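PDB 5UGR: malyl-CoA lyase/beta-methylmalyl-CoA lyase from Methylobacterium extorquens, which is a magnesium-binding lyase of the HpcH/HpaI aldolase/citrate lyase family, built on a TIM barrel. Local coordinates for residues 37-42 with 69-74; 98-103 with 129-134. All blocks are in the same frame, centred on the assembly; numbering follows the deposited sequence. Where two conformers were deposited one is given.

Interaction 1. Residues 37-42 with 69-74; sequences DVIFLD and GNKTMM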
# COMPACT_ATOMS: atom_id res chain seq x y z
N ASP A 37 -19.21 -32.46 -11.39
CA ASP A 37 -19.98 -31.29 -10.91
C ASP A 37 -19.77 -30.08 -11.79
O ASP A 37 -20.68 -29.28 -12.02
CB ASP A 37 -19.59 -30.94 -9.49
CG ASP A 37 -20.00 -32.00 -8.43
OD1 ASP A 37 -20.95 -32.77 -8.69
OD2 ASP A 37 -19.41 -31.96 -7.31
N VAL A 38 -18.51 -29.88 -12.17
CA VAL A 38 -18.07 -28.71 -12.93
C VAL A 38 -17.29 -29.24 -14.12
O VAL A 38 -16.50 -30.17 -13.97
CB VAL A 38 -17.10 -27.84 -12.05
CG1 VAL A 38 -16.57 -26.65 -12.83
CG2 VAL A 38 -17.78 -27.35 -10.77
N ILE A 39 -17.50 -28.66 -15.29
CA ILE A 39 -16.72 -28.99 -16.48
C ILE A 39 -16.13 -27.72 -17.04
O ILE A 39 -16.86 -26.72 -17.18
CB ILE A 39 -17.58 -29.69 -17.60
CG1 ILE A 39 -18.02 -31.07 -17.08
CG2 ILE A 39 -16.75 -29.82 -18.89
CD1 ILE A 39 -18.91 -31.84 -18.05
N PHE A 40 -14.84 -27.74 -17.36
CA PHE A 40 -14.31 -26.68 -18.21
C PHE A 40 -13.93 -27.20 -19.56
O PHE A 40 -13.30 -28.25 -19.68
CB PHE A 40 -13.18 -25.83 -17.55
CG PHE A 40 -11.83 -26.47 -17.43
CD1 PHE A 40 -10.94 -26.50 -18.49
CD2 PHE A 40 -11.36 -26.87 -16.18
CE1 PHE A 40 -9.66 -26.99 -18.32
CE2 PHE A 40 -10.09 -27.34 -16.00
CZ PHE A 40 -9.22 -27.39 -17.09
N LEU A 41 -14.40 -26.46 -20.56
CA LEU A 41 -14.05 -26.69 -21.94
C LEU A 41 -12.82 -25.87 -22.27
O LEU A 41 -12.85 -24.61 -22.14
CB LEU A 41 -15.24 -26.36 -22.84
CG LEU A 41 -16.58 -27.04 -22.46
CD1 LEU A 41 -17.67 -26.65 -23.46
CD2 LEU A 41 -16.41 -28.59 -22.37
N ASP A 42 -11.74 -26.54 -22.65
CA ASP A 42 -10.43 -25.92 -22.66
C ASP A 42 -10.07 -25.34 -24.04
O ASP A 42 -10.20 -26.02 -25.09
CB ASP A 42 -9.42 -26.98 -22.27
CG ASP A 42 -8.05 -26.41 -21.91
OD1 ASP A 42 -7.94 -25.18 -21.66
OD2 ASP A 42 -7.09 -27.25 -21.87
N GLY A 69 -27.16 -30.75 -18.55
CA GLY A 69 -27.83 -30.81 -17.28
C GLY A 69 -27.66 -29.56 -16.43
O GLY A 69 -27.69 -28.44 -16.97
N ASN A 70 -27.53 -29.76 -15.10
CA ASN A 70 -27.31 -28.69 -14.19
C ASN A 70 -25.83 -28.52 -13.85
O ASN A 70 -25.52 -27.89 -12.82
CB ASN A 70 -28.14 -28.88 -12.92
CG ASN A 70 -28.20 -27.64 -12.05
OD1 ASN A 70 -28.14 -27.78 -10.78
ND2 ASN A 70 -28.29 -26.48 -12.61
N LYS A 71 -24.94 -29.07 -14.68
CA LYS A 71 -23.49 -28.88 -14.44
C LYS A 71 -23.11 -27.41 -14.47
O LYS A 71 -23.70 -26.62 -15.20
CB LYS A 71 -22.66 -29.67 -15.46
CG LYS A 71 -22.81 -31.21 -15.28
CD LYS A 71 -22.04 -31.82 -16.41
CE LYS A 71 -22.01 -33.30 -16.39
NZ LYS A 71 -23.36 -33.84 -16.61
N THR A 72 -22.13 -27.04 -13.66
CA THR A 72 -21.52 -25.71 -13.81
C THR A 72 -20.58 -25.78 -15.02
O THR A 72 -19.59 -26.51 -14.99
CB THR A 72 -20.76 -25.29 -12.56
OG1 THR A 72 -21.65 -25.25 -11.43
CG2 THR A 72 -20.09 -23.95 -12.72
N MET A 73 -20.90 -24.99 -16.05
CA MET A 73 -20.17 -25.05 -17.32
C MET A 73 -19.25 -23.85 -17.44
O MET A 73 -19.65 -22.69 -17.29
CB MET A 73 -21.16 -25.11 -18.49
CG MET A 73 -21.93 -26.41 -18.58
SD MET A 73 -20.90 -27.92 -18.58
CE MET A 73 -19.85 -27.60 -20.02
N MET A 74 -17.98 -24.17 -17.74
CA MET A 74 -16.91 -23.19 -17.76
C MET A 74 -16.09 -23.31 -19.04
O MET A 74 -16.07 -24.37 -19.65
CB MET A 74 -16.04 -23.43 -16.50
CG MET A 74 -14.97 -22.38 -16.16
SD MET A 74 -14.56 -22.40 -14.39
CE MET A 74 -13.85 -24.05 -14.23
O HOH W 1 -21.79 -27.46 -9.89
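Four backbone hydrogen bonds join Asp-37, Ile-39 and Leu-41 to Thr-72 and Met-74. Thr-72 N donates to Asp-37 O (3.1 Å) and Thr-72 O receives Ile-39 N (3.0 Å); one step on, Met-74 N donates to Ile-39 O (2.8 Å) and Met-74 O receives Leu-41 N (2.8 Å). Asp-37 O, which already holds Thr-72 N, also accepts a hydrogen bond from a water whose oxygen in turn accepts one from Thr-72 OG1 at 2.7 Å, closing a small polar ring where the pairing begins.

This is the parallel pairing of a beta-alpha-beta unit of the TIM barrel: strand 38-42 leads through helix 52-65 to strand 72-76. Leu-41 packs outward on Ile-59 and Leu-63 of that helix, whereas Phe-40 lies on the inner face of the barrel, its side chain about 8 Å from a bound magnesium ion.

Apolar contacts form on both faces. Inside, Val-38 and Thr-72 stand side by side, Val-38 CG2 against Thr-72 CB, and Met-74, in one of two modelled conformers, brings its CE up to Phe-40 CB and Val-38 CG1. Outside, Met-73 is folded: chi2 (-53°) places Met-73 SD 3.9 Å from Ile-39 CB, the two side chains lying side by side, and chi3 (-57°) turns CE to Ile-39 CB and Leu-41 CG. Lys-71 crosses Ile-39 with its aliphatic part, Lys-71 CD resting 3.5 Å from Ile-39 CD1. Beyond that contact the lysine turns at chi4 (66°), and NZ is bound by the carbonyl oxygens of Ala-32 and Ser-34.

Interaction 2. Residues 98-103 with 129-134; sequences RLDMIL and REKKIG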
# COMPACT_ATOMS: atom_id res chain seq x y z
N ARG A 98 -25.59 -20.50 -22.19
CA ARG A 98 -25.40 -21.64 -21.29
C ARG A 98 -24.16 -21.53 -20.42
O ARG A 98 -24.07 -22.12 -19.37
CB ARG A 98 -25.43 -22.97 -22.05
CG ARG A 98 -25.26 -24.24 -21.22
CD ARG A 98 -26.39 -24.37 -20.23
NE ARG A 98 -26.30 -25.50 -19.33
CZ ARG A 98 -25.55 -25.49 -18.22
NH1 ARG A 98 -24.75 -24.45 -17.95
NH2 ARG A 98 -25.56 -26.54 -17.40
N LEU A 99 -23.16 -20.79 -20.90
CA LEU A 99 -21.92 -20.64 -20.12
C LEU A 99 -22.23 -20.06 -18.75
O LEU A 99 -22.91 -19.04 -18.63
CB LEU A 99 -20.95 -19.75 -20.89
CG LEU A 99 -19.56 -19.68 -20.30
CD1 LEU A 99 -18.82 -21.00 -20.32
CD2 LEU A 99 -18.76 -18.56 -20.96
N ASP A 100 -21.63 -20.70 -17.73
CA ASP A 100 -21.76 -20.24 -16.37
C ASP A 100 -20.54 -19.43 -15.84
O ASP A 100 -20.72 -18.48 -15.06
CB ASP A 100 -22.00 -21.40 -15.41
CG ASP A 100 -23.30 -22.16 -15.71
OD1 ASP A 100 -24.37 -21.48 -15.79
OD2 ASP A 100 -23.21 -23.40 -15.85
N MET A 101 -19.34 -19.86 -16.26
CA MET A 101 -18.13 -19.32 -15.65
C MET A 101 -16.99 -19.28 -16.64
O MET A 101 -16.99 -20.01 -17.64
CB MET A 101 -17.70 -20.17 -14.45
CG MET A 101 -18.70 -20.14 -13.26
SD MET A 101 -18.07 -20.98 -11.79
CE MET A 101 -16.81 -19.78 -11.32
N ILE A 102 -16.01 -18.44 -16.32
CA ILE A 102 -14.74 -18.40 -17.05
C ILE A 102 -13.60 -18.71 -16.08
O ILE A 102 -13.58 -18.16 -14.95
CB ILE A 102 -14.52 -17.00 -17.69
CG1 ILE A 102 -15.52 -16.79 -18.84
CG2 ILE A 102 -13.09 -16.84 -18.18
CD1 ILE A 102 -15.57 -15.39 -19.40
N LEU A 103 -12.76 -19.65 -16.49
CA LEU A 103 -11.53 -20.03 -15.79
C LEU A 103 -10.37 -19.26 -16.47
O LEU A 103 -10.07 -19.45 -17.65
CB LEU A 103 -11.31 -21.55 -15.82
CG LEU A 103 -9.97 -22.09 -15.36
CD1 LEU A 103 -9.61 -21.56 -13.97
CD2 LEU A 103 -10.00 -23.60 -15.35
N ARG A 129 -28.18 -9.93 -20.69
CA ARG A 129 -28.10 -11.20 -20.02
C ARG A 129 -28.79 -11.22 -18.62
O ARG A 129 -28.53 -10.29 -17.86
CB ARG A 129 -26.61 -11.44 -19.90
CG ARG A 129 -25.97 -11.75 -21.15
CD ARG A 129 -26.45 -13.18 -21.32
NE ARG A 129 -26.36 -13.64 -22.67
CZ ARG A 129 -25.21 -13.98 -23.25
NH1 ARG A 129 -25.21 -14.36 -24.50
NH2 ARG A 129 -24.04 -13.88 -22.55
N GLU A 130 -29.64 -12.21 -18.23
CA GLU A 130 -30.03 -12.23 -16.79
C GLU A 130 -28.88 -12.78 -15.97
O GLU A 130 -28.55 -12.24 -14.94
CB GLU A 130 -31.22 -13.14 -16.58
CG GLU A 130 -31.80 -13.06 -15.17
CD GLU A 130 -33.14 -12.34 -15.14
OE1 GLU A 130 -33.37 -11.41 -15.97
OE2 GLU A 130 -33.97 -12.70 -14.28
N LYS A 131 -28.34 -13.90 -16.43
CA LYS A 131 -27.30 -14.62 -15.69
C LYS A 131 -26.03 -13.76 -15.71
O LYS A 131 -25.71 -13.18 -16.75
CB LYS A 131 -27.02 -15.99 -16.33
CG LYS A 131 -25.93 -16.83 -15.63
CD LYS A 131 -25.24 -17.82 -16.58
CE LYS A 131 -26.18 -18.86 -17.04
NZ LYS A 131 -25.62 -20.00 -17.78
N LYS A 132 -25.30 -13.72 -14.60
CA LYS A 132 -23.96 -13.11 -14.56
C LYS A 132 -22.93 -14.23 -14.47
O LYS A 132 -22.97 -15.09 -13.56
CB LYS A 132 -23.84 -12.13 -13.38
CG LYS A 132 -24.68 -10.79 -13.47
CD LYS A 132 -24.15 -9.67 -12.53
CE LYS A 132 -23.90 -8.25 -13.13
NZ LYS A 132 -22.47 -7.75 -13.56
N ILE A 133 -21.95 -14.19 -15.35
CA ILE A 133 -20.85 -15.19 -15.34
C ILE A 133 -20.00 -15.02 -14.07
O ILE A 133 -19.72 -13.90 -13.63
CB ILE A 133 -20.00 -15.01 -16.61
CG1 ILE A 133 -20.71 -15.68 -17.80
CG2 ILE A 133 -18.55 -15.48 -16.46
CD1 ILE A 133 -20.13 -15.24 -19.14
N GLY A 134 -19.58 -16.15 -13.51
CA GLY A 134 -18.62 -16.15 -12.40
C GLY A 134 -17.23 -16.46 -12.91
O GLY A 134 -17.07 -17.05 -13.96
O HOH W 2 -23.02 -17.86 -13.65
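Lys-131 reaches across to Asp-100 and inserts its ammonium group among acceptors of the loop that leads into strand 101-104. Its NZ forms a salt bridge with Asp-100 OD1 at 2.8 Å, coming from above the carboxylate plane (44° out of it), and a weak hydrogen bond to Leu-99 O; Pro-97 O supplies a further bond. The lysine leaves the backbone with CG anti to N, and a bend at chi3 (-67°) turns CE toward the carboxylate, where Lys-131 CE lies 3.4 Å from Asp-100 OD1. Asp-100 OD2 is met by Arg-98 NH1 at 2.8 Å, above the carboxylate plane (37° out of it) but in the guanidinium plane, and also accepts from Met-73 N. One carboxylate thus bridges two cations whose nitrogens, Arg-98 NH1 and Lys-131 NZ, are 4.5 Å apart; its negative charge should offset their mutual repulsion and is in turn probably stabilised by them.

Backbone pairing is brief. Gly-134 N donates to Asp-100 O (3.0 Å), and Ile-102 N donates to Gly-134 O (2.9 Å). A water donates to both Asp-100 O and Lys-132 O, bridging the two segments beside the Gly-134 bond. Met-101 bends at chi3 and lays its CE on the glycine backbone, 3.7 Å from Gly-134 C.

On the opposite face, Ile-133 supplies the apolar contact. Its CD1 meets Leu-99 CD2 at 4.0 Å and its CG2 meets Ile-102 CG1, while Val-93 of helix 85-95 touches both isoleucines. The parallel bridge of Met-101 with Gly-134 opens the pairing of strands 101-104 and 134-139, which with helix 110-127 form a beta-alpha-beta crossover of the TIM barrel.

From the N terminus, the chain runs along strand 38-42, through helix 52-65 and back to strand 72-76, where interaction 1 closes its loop. Helix 85-95 then leads to strand 101-104, and interaction 2 closes a second loop after helix 110-127, as strand 134-139 begins. The two loops follow in series, neither nested nor crossed. They are joined because strands 72-76 and 101-104 are neighbours: Asp-100 OD2 accepts a probable hydrogen bond from Met-73 N, and Arg-98 NH2 probably donates to Lys-71 O. Together they tie four consecutive barrel strands; the magnesium ligands Asp-45 and Glu-140 follow the first and last of these.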